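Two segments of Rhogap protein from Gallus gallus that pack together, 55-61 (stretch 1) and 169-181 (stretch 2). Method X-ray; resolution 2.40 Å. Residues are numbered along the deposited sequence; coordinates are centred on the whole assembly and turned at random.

Stretch 1 (55-61) EQGLYRI
Stretch 2, residues 169-181: NLMTVANLGVVFG

Stretch 1 has no regular helix or strand. Gly57 (phi/psi 70/32) and Tyr59 (76/-6) have positive phi, and Leu58 between them is extended at -52/123. The chain turns back on itself here: Arg60 N and Ile61 N both donate to Gly57 O, at 2.8 and 2.9 Å. A CB on Gly57 would lie 2.8 Å from Ile61 CG1, a clash.

In stretch 2, Asn169 closes a helix and Leu170 leaves it with positive phi (66/6). Met171 (-99/89) and Thr172 (-77/174) are extended. A second helix starts at Val173 and continues past Gly181. Thr172 is its N-cap, with Thr172 OG1 accepting from Asn175 N at 3.2 Å.

The register places Gln56 CA 4.0 Å from Asn169 CA, and Arg60 CA 6.5 Å from Val179 CA. One hydrogen bond joins the stretches: Gly57 N donates to Asn169 O at 2.9 Å and 159°. Gln56 CA approaches Asn169 O at 3.5 Å in a CA-H...O contact.

Asn169 (chi1 p) accepts at OD1 from Met171 N, 2.8 Å, which ties the turn together. Met171 is m at all three chi angles, and its CA-to-CB bond points toward stretch 1. Met171 CG lies 3.4 Å from Leu58 O and 4.1 Å from Leu58 CB.

The CA-to-CB bond of Tyr59 (chi1 m, chi2 106°) points toward stretch 2. Phe180 (m, 89°) directs its edge at the Tyr59 face, with Tyr59 CD2 to Phe180 CZ at 3.6 Å. The centroids are 5.3 Å apart and the planes meet at 65°. Val179 (t) brings CG1 to 3.1 Å from Tyr59 O.

Arg60 is t, t, m, with chi4 156°. Met171 SD lies over one guanidinium face, 3.8 Å from Arg60 NH2. Asn175 ND2 sits at the edge, 3.2 Å from Arg60 NH2; both are donors, so no hydrogen bond forms. Asn175 ND2 instead donates to Leu170 O at 2.9 Å.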

# COMPACT_ATOMS: atom_id res chain seq x y z
N GLU A 55 13.67 4.65 10.36
CA GLU A 55 12.74 5.42 11.20
C GLU A 55 11.70 4.52 11.85
O GLU A 55 11.09 3.69 11.18
CB GLU A 55 12.01 6.47 10.35
CG GLU A 55 12.86 7.67 9.98
CD GLU A 55 12.91 8.71 11.09
OE1 GLU A 55 13.67 9.69 10.93
OE2 GLU A 55 12.19 8.55 12.11
N GLN A 56 11.49 4.69 13.15
CA GLN A 56 10.52 3.87 13.87
C GLN A 56 9.08 4.25 13.55
O GLN A 56 8.77 5.43 13.41
CB GLN A 56 10.75 3.97 15.37
CG GLN A 56 12.12 3.49 15.83
CD GLN A 56 12.23 3.37 17.34
OE1 GLN A 56 11.80 4.25 18.08
NE2 GLN A 56 12.82 2.26 17.80
N GLY A 57 8.22 3.24 13.42
CA GLY A 57 6.82 3.48 13.13
C GLY A 57 6.48 4.00 11.74
O GLY A 57 5.52 4.75 11.58
N LEU A 58 7.27 3.61 10.74
CA LEU A 58 7.04 4.04 9.36
C LEU A 58 5.60 3.75 8.95
O LEU A 58 5.14 2.60 9.02
CB LEU A 58 7.97 3.30 8.39
CG LEU A 58 9.40 3.77 8.16
CD1 LEU A 58 10.08 2.79 7.21
CD2 LEU A 58 9.41 5.18 7.57
N TYR A 59 4.89 4.80 8.53
CA TYR A 59 3.51 4.70 8.08
C TYR A 59 2.48 4.56 9.21
O TYR A 59 1.27 4.57 8.97
CB TYR A 59 3.35 3.55 7.06
CG TYR A 59 4.13 3.78 5.78
CD1 TYR A 59 5.32 3.07 5.52
CD2 TYR A 59 3.71 4.72 4.85
CE1 TYR A 59 6.05 3.30 4.34
CE2 TYR A 59 4.43 4.96 3.67
CZ TYR A 59 5.60 4.25 3.42
OH TYR A 59 6.29 4.49 2.26
N ARG A 60 2.95 4.42 10.45
CA ARG A 60 2.06 4.31 11.60
C ARG A 60 2.01 5.71 12.22
O ARG A 60 0.95 6.19 12.63
CB ARG A 60 2.61 3.31 12.61
CG ARG A 60 1.78 3.17 13.88
CD ARG A 60 2.62 2.70 15.06
NE ARG A 60 2.94 1.28 15.00
CZ ARG A 60 3.99 0.72 15.60
NH1 ARG A 60 4.83 1.47 16.30
NH2 ARG A 60 4.20 -0.59 15.51
N ILE A 61 3.17 6.34 12.29
CA ILE A 61 3.30 7.68 12.85
C ILE A 61 2.80 8.68 11.82
O ILE A 61 3.28 8.70 10.69
CB ILE A 61 4.78 8.01 13.19
CG1 ILE A 61 5.27 7.07 14.30
CG2 ILE A 61 4.92 9.46 13.60
CD1 ILE A 61 4.41 7.09 15.56
N ASN A 169 12.86 -0.53 12.59
CA ASN A 169 11.72 0.37 12.45
C ASN A 169 10.42 -0.10 13.09
O ASN A 169 9.43 0.63 13.08
CB ASN A 169 11.47 0.73 10.97
CG ASN A 169 11.10 -0.48 10.11
OD1 ASN A 169 10.43 -1.41 10.56
ND2 ASN A 169 11.52 -0.45 8.84
N LEU A 170 10.44 -1.30 13.67
CA LEU A 170 9.28 -1.87 14.37
C LEU A 170 8.09 -2.18 13.47
O LEU A 170 7.04 -2.55 13.97
CB LEU A 170 8.81 -0.93 15.48
CG LEU A 170 9.88 -0.21 16.30
CD1 LEU A 170 9.22 0.71 17.33
CD2 LEU A 170 10.78 -1.25 16.98
N MET A 171 8.23 -2.03 12.16
CA MET A 171 7.11 -2.30 11.28
C MET A 171 7.14 -3.67 10.62
O MET A 171 7.67 -3.84 9.53
CB MET A 171 6.99 -1.21 10.22
CG MET A 171 6.69 0.18 10.79
SD MET A 171 5.25 0.24 11.92
CE MET A 171 3.87 -0.04 10.74
N THR A 172 6.55 -4.64 11.30
CA THR A 172 6.47 -5.99 10.80
C THR A 172 5.39 -6.05 9.74
O THR A 172 4.66 -5.08 9.53
CB THR A 172 6.09 -6.98 11.91
OG1 THR A 172 4.77 -6.67 12.38
CG2 THR A 172 7.07 -6.88 13.07
N VAL A 173 5.28 -7.20 9.08
CA VAL A 173 4.27 -7.41 8.05
C VAL A 173 2.89 -7.14 8.66
O VAL A 173 2.10 -6.36 8.12
CB VAL A 173 4.34 -8.86 7.52
CG1 VAL A 173 3.16 -9.15 6.61
CG2 VAL A 173 5.66 -9.07 6.78
N ALA A 174 2.62 -7.77 9.79
CA ALA A 174 1.34 -7.60 10.47
C ALA A 174 1.05 -6.13 10.77
O ALA A 174 -0.07 -5.67 10.56
CB ALA A 174 1.33 -8.42 11.75
N ASN A 175 2.04 -5.39 11.26
CA ASN A 175 1.85 -3.97 11.56
C ASN A 175 1.57 -3.15 10.30
O ASN A 175 0.84 -2.16 10.35
CB ASN A 175 3.09 -3.39 12.25
CG ASN A 175 3.22 -3.83 13.70
OD1 ASN A 175 2.28 -4.36 14.29
ND2 ASN A 175 4.38 -3.59 14.28
N LEU A 176 2.15 -3.53 9.17
CA LEU A 176 1.90 -2.79 7.95
C LEU A 176 0.50 -3.13 7.45
O LEU A 176 -0.19 -2.29 6.90
CB LEU A 176 2.98 -3.12 6.91
CG LEU A 176 4.36 -2.58 7.30
CD1 LEU A 176 5.45 -3.15 6.40
CD2 LEU A 176 4.34 -1.05 7.23
N GLY A 177 0.08 -4.37 7.67
CA GLY A 177 -1.25 -4.78 7.25
C GLY A 177 -2.34 -3.96 7.91
O GLY A 177 -3.34 -3.62 7.28
N VAL A 178 -2.14 -3.64 9.18
CA VAL A 178 -3.11 -2.84 9.93
C VAL A 178 -3.22 -1.43 9.38
O VAL A 178 -4.31 -0.86 9.33
CB VAL A 178 -2.72 -2.75 11.44
CG1 VAL A 178 -3.43 -1.59 12.11
CG2 VAL A 178 -3.07 -4.05 12.14
N VAL A 179 -2.09 -0.86 8.96
CA VAL A 179 -2.08 0.49 8.42
C VAL A 179 -2.63 0.58 7.00
O VAL A 179 -3.33 1.52 6.66
CB VAL A 179 -0.66 1.08 8.38
CG1 VAL A 179 -0.70 2.47 7.77
CG2 VAL A 179 -0.08 1.14 9.78
N PHE A 180 -2.31 -0.41 6.18
CA PHE A 180 -2.74 -0.38 4.79
C PHE A 180 -4.00 -1.13 4.41
O PHE A 180 -4.57 -0.87 3.36
CB PHE A 180 -1.58 -0.82 3.88
CG PHE A 180 -0.50 0.22 3.74
CD1 PHE A 180 0.58 0.25 4.64
CD2 PHE A 180 -0.57 1.18 2.74
CE1 PHE A 180 1.56 1.24 4.54
CE2 PHE A 180 0.41 2.17 2.63
CZ PHE A 180 1.48 2.19 3.54
N GLY A 181 -4.43 -2.05 5.26
CA GLY A 181 -5.64 -2.81 4.99
C GLY A 181 -6.83 -1.91 4.74
O GLY A 181 -7.50 -2.03 3.72